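Local coordinates for EreC (PDB 6XCQ), which probably hydrolyses the macrolactone ester of erythromycin and related macrolides, an esterase activity that underlies antibiotic resistance, at residues 125-128 with 129-133; 168-171 with 172-176; 253-256 with 257-261; 430-433 with 434-438. The protein carries 1 engineered substitution. All blocks are in the same frame, centred on the assembly; numbering follows the deposited sequence.

Contact 1: 125-128 with 129-133; sequences DPLT and FSLYG
Leu-127 and Leu-131 meet one turn apart, CG of Leu-127 lying 3.7 Å from CD1 of Leu-131 as the two branches pass at a slant. The trans chi1 of Leu-127 (177°) carries its branch past its own carbonyl carbon and on toward Leu-131. Beneath this apolar pair, Leu-131 N bonds to Leu-127 O at 2.9 Å. On a neighbouring flank Pro-126 O takes Ser-130 N at 3.1 Å and also a weak bond from Ser-130 OG, whose chi1 of -57° folds the hydroxyl back toward the preceding turn. These are the opening turns of helix 126-146. Asp-125 occupies the N-cap and Pro-126 follows it, where a missing N-H costs no helical bond. The Asp-125 side chain makes no capping bond, its OD2 going to Gln-103 NE2; its backbone O receives Phe-129 N at 2.9 Å as the first bond of the helix. Further out, Thr-128 O accepts Tyr-132 N at 3.0 Å, and Thr-128 OG1 is bonded to Asn-159 ND2. The backbone departs from helical values at Tyr-132 (phi -128°), and the next bond, Gly-133 N to Phe-129 O, is weak. Tyr-132 OH reaches Leu-304 O and Glu-98 N, tying the helix start to the ends of strands 301-304 and 94-97.

Contact 2: 168-171 with 172-176; sequences AQLA and EIIKV
Glu-172 folds its side chain back along the helix over the carbonyl of Ala-168. Its CG sits 3.3 Å from Ala-168 O, and the chi1 of -60°, which sets CG beside the residue's own N, is what turns the chain toward the preceding turn; beyond CG it runs extended, with the carboxylate on the exposed side. The same oxygen, Ala-168 O, accepts Glu-172 N at 3.2 Å, so the aliphatic part of the glutamate lies against a carbonyl already engaged in the helix.

Gln-169 takes the next flank. In the conformer considered here, one of two, its chain reaches out alongside Ile-173, both pointing the same way, and OE1 comes to 3.4 Å from Ile-173 CD1. That is a contact with a methyl; the polar partner of OE1 is Arg-251 NH1. Both placings of OE1 are described for this conformer alone and are less certain for it. Ala-171 contributes mostly through its backbone: its O accepts Lys-175 N at 3.0 Å, and CB of Lys-175 rests 3.4 Å from the same Ala-171 O.

A third pair is apolar, Leu-170 CD1 lying 3.6 Å from Ile-174 CG1 with the two side chains side by side and pointing the same way. These flanks meet different neighbours of helix 164-177. Gln-169, Leu-170 and Ile-173 face helix 244-267, at Lys-247, Ala-248 and Ile-252, whereas Ala-171 and Ile-174 meet Val-185 and Lys-182 of helix 182-191, the next helix in the chain.

Contact 3: 253-256 with 257-261; sequences ESIE and YTLET
Four successive alpha-helical bonds run from Tyr-257, Thr-258, Leu-259 and Glu-260 N to Glu-253, Ser-254, Ile-255 and Glu-256 O, at 2.9 to 3.2 Å. On this scaffold Ser-254 O is gripped twice: Thr-258 OG1 adds a bond of 2.8 Å from the face of the carbonyl plane opposite to Thr-258 N. The chi1 of -67° lays the threonine hydroxyl back over the previous turn, a familiar way of satisfying a buried hydroxyl within a helix; Thr-261 OG1 repeats it on Tyr-257 O at 2.9 Å. Helix 244-267 is packed among other helices: Ile-255 lies on helices 164-177 and 212-231, and Leu-259 on Ile-219 of the latter. On another flank Tyr-257 stands beside two glutamates. Glu-256 OE2 comes to 3.6 Å from Tyr-257 CE1, its carboxylate nearly perpendicular to the ring (86°), and Glu-253 OE2 lies 3.8 Å from the same Tyr-257 CE1. Glu-253 O approaches the ring near its plane, at the edge. The glutamates' crowding is probably eased by Lys-226, which forms a salt bridge with Glu-253 OE1 and touches Glu-256. Outside this shell the Tyr-257 ring meets that of Tyr-284 on helix 279-295, and Ser-254 OG is bonded to Asp-166 OD2.

Contact 4: 430-433 with 434-438; sequences AGKD and GLVDL
Asp-433 and Val-436 are joined by the bond that closes a type I beta turn, Val-436 N to Asp-433 O at 3.1 Å. It is bent at the acceptor, the donor standing 50° out of the carbonyl plane. A second bond supports the same bend: Leu-435 N gives a nearly straight hydrogen bond (174°) to Asp-433 OD1 at 3.0 Å, reaching that oxygen on its anti side and somewhat above the carboxylate plane. A side-chain oxygen accepting from the residue two positions on makes this an Asx turn, here laid over the beta turn. The trans chi1 of Asp-433 (-171°) swings the carboxylate beside its own carbonyl carbon, which is where the following amides lie.

Van der Waals contacts add to these bonds. Val-436 CG2 packs on Asp-433 CB at 3.7 Å, carbon against carbon, while Leu-435 CG makes a carbon-oxygen approach of 3.6 Å to Asp-433 OD1, its branch held in the crowded position between N and the carbonyl carbon. The aliphatic part of Lys-432 touches Val-436 more loosely, CG to CB at 4.4 Å.

Polar links tie the turn to the rest of the protein. Asp-433 OD2 is hydrogen-bonded to Ser-134 OG on helix 126-146, and the backbone of Asp-433 pairs with Phe-71. With one oxygen engaged by the turn and the other by a helix hydroxyl, the buried carboxylate has both its oxygens satisfied, which is consistent with an ionised aspartate fixing this bend of the C-terminal tail against the helix.

Overall arrangement
The four contacts fall into two touching pairs. Contact 4 lies on contact 1, their centres about 11 Å apart: Leu-435 CD1 rests 3.5 Å from Phe-129 O, and Val-436 CG2 3.6 Å from Ser-130 O, laying the C-terminal tail on the start of helix 126-146. Contacts 2 and 3, centres about 17 Å apart, meet where Leu-170 CD2 lies 4.0 Å from Ile-255 CD1. Between the pairs, contacts 1 and 3 do not touch (centres about 21 Å apart, nearest atoms about 11 Å), but both border the loop after strand 151-154, through Asn-159 and through Leu-157 and Pro-158. A propanediol, probably from the crystallisation liquor, lies about 3 Å from the Glu-253 side chain in contact 3.

Contact 1: 125-128 with 129-133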
loop_
_atom_site.group_PDB
_atom_site.type_symbol
_atom_site.label_atom_id
_atom_site.label_comp_id
_atom_site.label_asym_id
_atom_site.label_seq_id
_atom_site.Cartn_x
_atom_site.Cartn_y
_atom_site.Cartn_z
ATOM N N ASP A 125 -10.229 2.338 10.416
ATOM C CA ASP A 125 -9.468 3.098 11.385
ATOM C C ASP A 125 -9.071 4.436 10.780
ATOM O O ASP A 125 -9.194 4.641 9.570
ATOM C CB ASP A 125 -8.266 2.264 11.828
ATOM C CG ASP A 125 -8.683 0.880 12.319
ATOM O OD1 ASP A 125 -9.476 0.818 13.287
ATOM O OD2 ASP A 125 -8.249 -0.144 11.727
ATOM N N PRO A 126 -8.620 5.392 11.605
ATOM C CA PRO A 126 -8.359 6.754 11.077
ATOM C C PRO A 126 -7.389 6.835 9.899
ATOM O O PRO A 126 -7.688 7.522 8.914
ATOM C CB PRO A 126 -7.820 7.492 12.306
ATOM C CG PRO A 126 -8.498 6.815 13.470
ATOM C CD PRO A 126 -8.675 5.370 13.083
ATOM N N LEU A 127 -6.222 6.194 9.965
ATOM C CA LEU A 127 -5.281 6.336 8.849
ATOM C C LEU A 127 -5.827 5.692 7.578
ATOM O O LEU A 127 -5.765 6.292 6.491
ATOM C CB LEU A 127 -3.915 5.745 9.212
ATOM C CG LEU A 127 -2.854 5.756 8.110
ATOM C CD1 LEU A 127 -2.441 7.204 7.719
ATOM C CD2 LEU A 127 -1.636 4.946 8.549
ATOM N N THR A 128 -6.379 4.475 7.694
ATOM C CA THR A 128 -6.999 3.826 6.543
ATOM C C THR A 128 -8.083 4.702 5.923
ATOM O O THR A 128 -8.173 4.825 4.694
ATOM C CB THR A 128 -7.586 2.487 6.972
ATOM O OG1 THR A 128 -6.524 1.646 7.447
ATOM C CG2 THR A 128 -8.313 1.825 5.806
ATOM N N PHE A 129 -8.905 5.326 6.763
ATOM C CA PHE A 129 -9.969 6.203 6.282
ATOM C C PHE A 129 -9.411 7.376 5.468
ATOM O O PHE A 129 -9.928 7.696 4.394
ATOM C CB PHE A 129 -10.797 6.686 7.477
ATOM C CG PHE A 129 -11.978 7.543 7.104
ATOM C CD1 PHE A 129 -13.177 6.963 6.725
ATOM C CD2 PHE A 129 -11.882 8.931 7.137
ATOM C CE1 PHE A 129 -14.272 7.750 6.385
ATOM C CE2 PHE A 129 -12.969 9.730 6.801
ATOM C CZ PHE A 129 -14.161 9.143 6.420
ATOM N N SER A 130 -8.341 8.017 5.946
ATOM C CA SER A 130 -7.798 9.166 5.225
ATOM C C SER A 130 -7.042 8.750 3.968
ATOM O O SER A 130 -7.064 9.471 2.962
ATOM C CB SER A 130 -6.881 9.976 6.140
ATOM O OG SER A 130 -7.566 10.403 7.300
ATOM N N LEU A 131 -6.359 7.606 4.003
ATOM C CA LEU A 131 -5.585 7.165 2.843
ATOM C C LEU A 131 -6.486 6.718 1.702
ATOM O O LEU A 131 -6.193 6.991 0.529
ATOM C CB LEU A 131 -4.658 6.014 3.233
ATOM C CG LEU A 131 -3.355 6.395 3.931
ATOM C CD1 LEU A 131 -2.732 5.135 4.483
ATOM C CD2 LEU A 131 -2.424 7.082 2.943
ATOM N N TYR A 132 -7.576 6.013 2.019
ATOM C CA TYR A 132 -8.371 5.346 0.995
ATOM C C TYR A 132 -9.863 5.657 1.039
ATOM O O TYR A 132 -10.598 5.154 0.188
ATOM C CB TYR A 132 -8.187 3.831 1.109
ATOM C CG TYR A 132 -6.785 3.332 0.832
ATOM C CD1 TYR A 132 -6.248 3.385 -0.452
ATOM C CD2 TYR A 132 -6.009 2.759 1.851
ATOM C CE1 TYR A 132 -4.937 2.899 -0.721
ATOM C CE2 TYR A 132 -4.713 2.280 1.591
ATOM C CZ TYR A 132 -4.193 2.344 0.303
ATOM O OH TYR A 132 -2.927 1.857 0.053
ATOM N N GLY A 133 -10.323 6.487 1.980
ATOM C CA GLY A 133 -11.758 6.658 2.168
ATOM C C GLY A 133 -12.483 7.072 0.907
ATOM O O GLY A 133 -13.558 6.556 0.590
#

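Contact 2: 168-171 with 172-176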
loop_
_atom_site.group_PDB
_atom_site.type_symbol
_atom_site.label_atom_id
_atom_site.label_comp_id
_atom_site.label_asym_id
_atom_site.label_seq_id
_atom_site.Cartn_x
_atom_site.Cartn_y
_atom_site.Cartn_z
ATOM N N ALA A 168 -4.657 -11.649 18.371
ATOM C CA ALA A 168 -5.946 -12.134 18.847
ATOM C C ALA A 168 -6.512 -13.191 17.913
ATOM O O ALA A 168 -7.081 -14.187 18.371
ATOM C CB ALA A 168 -6.928 -10.969 18.996
ATOM N N GLN A 169 -6.389 -12.980 16.601
ATOM C CA GLN A 169 -6.819 -14.007 15.661
ATOM C C GLN A 169 -5.939 -15.241 15.782
ATOM O O GLN A 169 -6.442 -16.371 15.795
ATOM C CB GLN A 169 -6.799 -13.474 14.225
ATOM C CG GLN A 169 -7.367 -14.466 13.230
ATOM C CD GLN A 169 -7.010 -14.151 11.788
ATOM O OE1 GLN A 169 -6.609 -15.033 11.031
ATOM N NE2 GLN A 169 -7.161 -12.893 11.403
ATOM N N LEU A 170 -4.623 -15.040 15.891
ATOM C CA LEU A 170 -3.719 -16.173 16.096
ATOM C C LEU A 170 -4.124 -16.989 17.324
ATOM O O LEU A 170 -4.154 -18.229 17.282
ATOM C CB LEU A 170 -2.279 -15.662 16.230
ATOM C CG LEU A 170 -1.166 -16.691 16.498
ATOM C CD1 LEU A 170 -1.095 -17.704 15.361
ATOM C CD2 LEU A 170 0.176 -15.974 16.673
ATOM N N ALA A 171 -4.464 -16.312 18.424
ATOM C CA ALA A 171 -4.818 -17.042 19.643
ATOM C C ALA A 171 -6.081 -17.877 19.450
ATOM O O ALA A 171 -6.179 -18.996 19.977
ATOM C CB ALA A 171 -4.977 -16.074 20.817
ATOM N N GLU A 172 -7.060 -17.357 18.697
ATOM C CA GLU A 172 -8.267 -18.135 18.429
ATOM C C GLU A 172 -7.964 -19.342 17.555
ATOM O O GLU A 172 -8.474 -20.443 17.797
ATOM C CB GLU A 172 -9.328 -17.269 17.757
ATOM C CG GLU A 172 -9.775 -16.064 18.560
ATOM C CD GLU A 172 -10.552 -15.078 17.701
ATOM O OE1 GLU A 172 -10.618 -15.300 16.471
ATOM O OE2 GLU A 172 -11.092 -14.089 18.248
ATOM N N ILE A 173 -7.160 -19.150 16.513
ATOM C CA ILE A 173 -6.794 -20.270 15.655
ATOM C C ILE A 173 -5.997 -21.299 16.447
ATOM O O ILE A 173 -6.320 -22.493 16.453
ATOM C CB ILE A 173 -6.013 -19.766 14.429
ATOM C CG1 ILE A 173 -6.922 -18.923 13.524
ATOM C CG2 ILE A 173 -5.397 -20.930 13.675
ATOM C CD1 ILE A 173 -6.146 -18.057 12.523
ATOM N N ILE A 174 -4.955 -20.845 17.143
ATOM C CA ILE A 174 -4.080 -21.755 17.873
ATOM C C ILE A 174 -4.878 -22.554 18.897
ATOM O O ILE A 174 -4.617 -23.745 19.117
ATOM C CB ILE A 174 -2.929 -20.968 18.525
ATOM C CG1 ILE A 174 -1.898 -20.546 17.473
ATOM C CG2 ILE A 174 -2.262 -21.758 19.608
ATOM C CD1 ILE A 174 -1.347 -21.689 16.681
ATOM N N LYS A 175 -5.891 -21.931 19.503
ATOM C CA LYS A 175 -6.717 -22.652 20.470
ATOM C C LYS A 175 -7.322 -23.899 19.853
ATOM O O LYS A 175 -7.476 -24.927 20.531
ATOM C CB LYS A 175 -7.836 -21.758 21.013
ATOM C CG LYS A 175 -8.689 -22.489 22.056
ATOM C CD LYS A 175 -10.099 -21.947 22.159
ATOM C CE LYS A 175 -11.117 -23.074 22.395
ATOM N NZ LYS A 175 -10.608 -24.187 23.264
ATOM N N VAL A 176 -7.657 -23.838 18.569
ATOM C CA VAL A 176 -8.261 -24.984 17.907
ATOM C C VAL A 176 -7.203 -25.981 17.467
ATOM O O VAL A 176 -7.315 -27.182 17.737
ATOM C CB VAL A 176 -9.124 -24.523 16.723
ATOM C CG1 VAL A 176 -9.706 -25.718 16.025
ATOM C CG2 VAL A 176 -10.239 -23.596 17.225
#

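Contact 3: 253-256 with 257-261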
loop_
_atom_site.group_PDB
_atom_site.type_symbol
_atom_site.label_atom_id
_atom_site.label_comp_id
_atom_site.label_asym_id
_atom_site.label_seq_id
_atom_site.Cartn_x
_atom_site.Cartn_y
_atom_site.Cartn_z
ATOM N N GLU A 253 3.599 -14.293 10.435
ATOM C CA GLU A 253 4.436 -13.484 9.538
ATOM C C GLU A 253 4.154 -11.995 9.726
ATOM O O GLU A 253 5.076 -11.178 9.815
ATOM C CB GLU A 253 4.207 -13.868 8.077
ATOM C CG GLU A 253 4.828 -15.199 7.641
ATOM C CD GLU A 253 6.337 -15.238 7.812
ATOM O OE1 GLU A 253 6.829 -16.114 8.563
ATOM O OE2 GLU A 253 7.030 -14.391 7.213
ATOM N N SER A 254 2.874 -11.631 9.762
ATOM C CA SER A 254 2.491 -10.242 9.970
ATOM C C SER A 254 3.065 -9.700 11.277
ATOM O O SER A 254 3.623 -8.598 11.304
ATOM C CB SER A 254 0.968 -10.117 9.955
ATOM O OG SER A 254 0.600 -8.757 10.170
ATOM N N ILE A 255 2.945 -10.462 12.372
ATOM C CA ILE A 255 3.470 -9.998 13.661
ATOM C C ILE A 255 4.988 -9.867 13.623
ATOM O O ILE A 255 5.554 -8.876 14.112
ATOM C CB ILE A 255 3.025 -10.932 14.799
ATOM C CG1 ILE A 255 1.511 -10.872 14.989
ATOM C CG2 ILE A 255 3.733 -10.565 16.083
ATOM C CD1 ILE A 255 0.889 -12.231 15.541
ATOM N N GLU A 256 5.674 -10.860 13.048
ATOM C CA GLU A 256 7.134 -10.816 12.984
ATOM C C GLU A 256 7.618 -9.551 12.280
ATOM O O GLU A 256 8.531 -8.871 12.755
ATOM C CB GLU A 256 7.665 -12.050 12.267
ATOM C CG GLU A 256 9.171 -12.062 12.038
ATOM C CD GLU A 256 9.581 -13.141 11.030
ATOM O OE1 GLU A 256 10.584 -13.855 11.258
ATOM O OE2 GLU A 256 8.889 -13.273 9.994
ATOM N N TYR A 257 7.025 -9.230 11.132
ATOM C CA TYR A 257 7.460 -8.039 10.406
ATOM C C TYR A 257 6.967 -6.764 11.076
ATOM O O TYR A 257 7.586 -5.701 10.915
ATOM C CB TYR A 257 6.996 -8.119 8.952
ATOM C CG TYR A 257 7.934 -8.917 8.052
ATOM C CD1 TYR A 257 7.940 -10.314 8.061
ATOM C CD2 TYR A 257 8.817 -8.266 7.201
ATOM C CE1 TYR A 257 8.811 -11.045 7.231
ATOM C CE2 TYR A 257 9.672 -8.969 6.374
ATOM C CZ TYR A 257 9.675 -10.352 6.390
ATOM O OH TYR A 257 10.548 -11.010 5.570
ATOM N N THR A 258 5.873 -6.838 11.840
ATOM C CA THR A 258 5.437 -5.651 12.577
ATOM C C THR A 258 6.449 -5.265 13.649
ATOM O O THR A 258 6.829 -4.093 13.768
ATOM C CB THR A 258 4.060 -5.880 13.194
ATOM O OG1 THR A 258 3.106 -5.999 12.144
ATOM C CG2 THR A 258 3.673 -4.699 14.050
ATOM N N LEU A 259 6.917 -6.242 14.430
ATOM C CA LEU A 259 7.915 -5.954 15.459
ATOM C C LEU A 259 9.218 -5.428 14.851
ATOM O O LEU A 259 9.823 -4.480 15.374
ATOM C CB LEU A 259 8.172 -7.212 16.303
ATOM C CG LEU A 259 6.978 -7.807 17.073
ATOM C CD1 LEU A 259 7.422 -8.816 18.156
ATOM C CD2 LEU A 259 6.102 -6.705 17.691
ATOM N N GLU A 260 9.678 -6.028 13.751
ATOM C CA GLU A 260 10.924 -5.552 13.151
ATOM C C GLU A 260 10.746 -4.142 12.587
ATOM O O GLU A 260 11.640 -3.296 12.711
ATOM C CB GLU A 260 11.393 -6.531 12.074
ATOM C CG GLU A 260 12.588 -6.048 11.237
ATOM C CD GLU A 260 13.855 -5.788 12.049
ATOM O OE1 GLU A 260 13.902 -6.094 13.263
ATOM O OE2 GLU A 260 14.823 -5.268 11.453
ATOM N N THR A 261 9.575 -3.856 12.022
ATOM C CA THR A 261 9.317 -2.519 11.491
ATOM C C THR A 261 9.213 -1.491 12.616
ATOM O O THR A 261 9.682 -0.356 12.466
ATOM C CB THR A 261 8.060 -2.549 10.622
ATOM O OG1 THR A 261 8.333 -3.333 9.464
ATOM C CG2 THR A 261 7.664 -1.125 10.152
#

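Contact 4: 430-433 with 434-438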
loop_
_atom_site.group_PDB
_atom_site.type_symbol
_atom_site.label_atom_id
_atom_site.label_comp_id
_atom_site.label_asym_id
_atom_site.label_seq_id
_atom_site.Cartn_x
_atom_site.Cartn_y
_atom_site.Cartn_z
ATOM N N ALA A 430 -2.773 19.040 -7.326
ATOM C CA ALA A 430 -2.813 18.014 -6.266
ATOM C C ALA A 430 -3.311 18.647 -4.964
ATOM O O ALA A 430 -2.531 18.983 -4.073
ATOM C CB ALA A 430 -1.440 17.352 -6.076
ATOM N N GLY A 431 -4.628 18.790 -4.843
ATOM C CA GLY A 431 -5.216 19.386 -3.664
ATOM C C GLY A 431 -5.531 18.359 -2.584
ATOM O O GLY A 431 -5.796 17.194 -2.868
ATOM N N LYS A 432 -5.492 18.804 -1.327
ATOM C CA LYS A 432 -5.769 17.893 -0.223
ATOM C C LYS A 432 -7.194 17.365 -0.318
ATOM O O LYS A 432 -8.150 18.126 -0.483
ATOM C CB LYS A 432 -5.558 18.565 1.144
ATOM C CG LYS A 432 -5.944 17.624 2.300
ATOM C CD LYS A 432 -5.415 18.043 3.666
ATOM C CE LYS A 432 -5.987 19.368 4.113
ATOM N NZ LYS A 432 -7.461 19.411 3.969
ATOM N N ASP A 433 -7.322 16.045 -0.232
ATOM C CA ASP A 433 -8.621 15.397 -0.170
ATOM C C ASP A 433 -9.450 15.968 0.977
ATOM O O ASP A 433 -8.994 16.018 2.121
ATOM C CB ASP A 433 -8.395 13.895 0.023
ATOM C CG ASP A 433 -9.661 13.076 -0.101
ATOM O OD1 ASP A 433 -10.756 13.559 0.251
ATOM O OD2 ASP A 433 -9.535 11.909 -0.522
ATOM N N GLY A 434 -10.693 16.350 0.667
ATOM C CA GLY A 434 -11.570 17.016 1.621
ATOM C C GLY A 434 -12.037 16.168 2.797
ATOM O O GLY A 434 -12.507 16.727 3.794
ATOM N N LEU A 435 -11.929 14.846 2.723
ATOM C CA LEU A 435 -12.299 14.068 3.902
ATOM C C LEU A 435 -11.134 13.842 4.860
ATOM O O LEU A 435 -11.344 13.259 5.924
ATOM C CB LEU A 435 -12.922 12.711 3.528
ATOM C CG LEU A 435 -12.314 11.517 2.790
ATOM C CD1 LEU A 435 -11.207 10.866 3.592
ATOM C CD2 LEU A 435 -13.407 10.469 2.520
ATOM N N VAL A 436 -9.921 14.261 4.508
ATOM C CA VAL A 436 -8.758 14.009 5.348
ATOM C C VAL A 436 -8.761 14.977 6.523
ATOM O O VAL A 436 -8.818 16.199 6.340
ATOM C CB VAL A 436 -7.470 14.124 4.529
ATOM C CG1 VAL A 436 -6.255 14.027 5.450
ATOM C CG2 VAL A 436 -7.447 13.017 3.489
ATOM N N ASP A 437 -8.652 14.422 7.734
ATOM C CA ASP A 437 -8.874 15.107 9.004
ATOM C C ASP A 437 -7.621 15.068 9.880
ATOM O O ASP A 437 -7.690 14.637 11.035
ATOM C CB ASP A 437 -10.053 14.426 9.727
ATOM C CG ASP A 437 -10.717 15.314 10.778
ATOM O OD1 ASP A 437 -10.391 16.519 10.869
ATOM O OD2 ASP A 437 -11.574 14.783 11.524
ATOM N N LEU A 438 -6.471 15.496 9.362
ATOM C CA LEU A 438 -5.207 15.238 10.071
ATOM C C LEU A 438 -4.339 16.463 10.370
ATOM O O LEU A 438 -4.050 17.301 9.503
ATOM C CB LEU A 438 -4.364 14.238 9.280
ATOM C CG LEU A 438 -4.977 12.877 8.997
ATOM C CD1 LEU A 438 -3.959 11.965 8.329
ATOM C CD2 LEU A 438 -5.512 12.275 10.285
ATOM O OXT LEU A 438 -3.868 16.611 11.503
#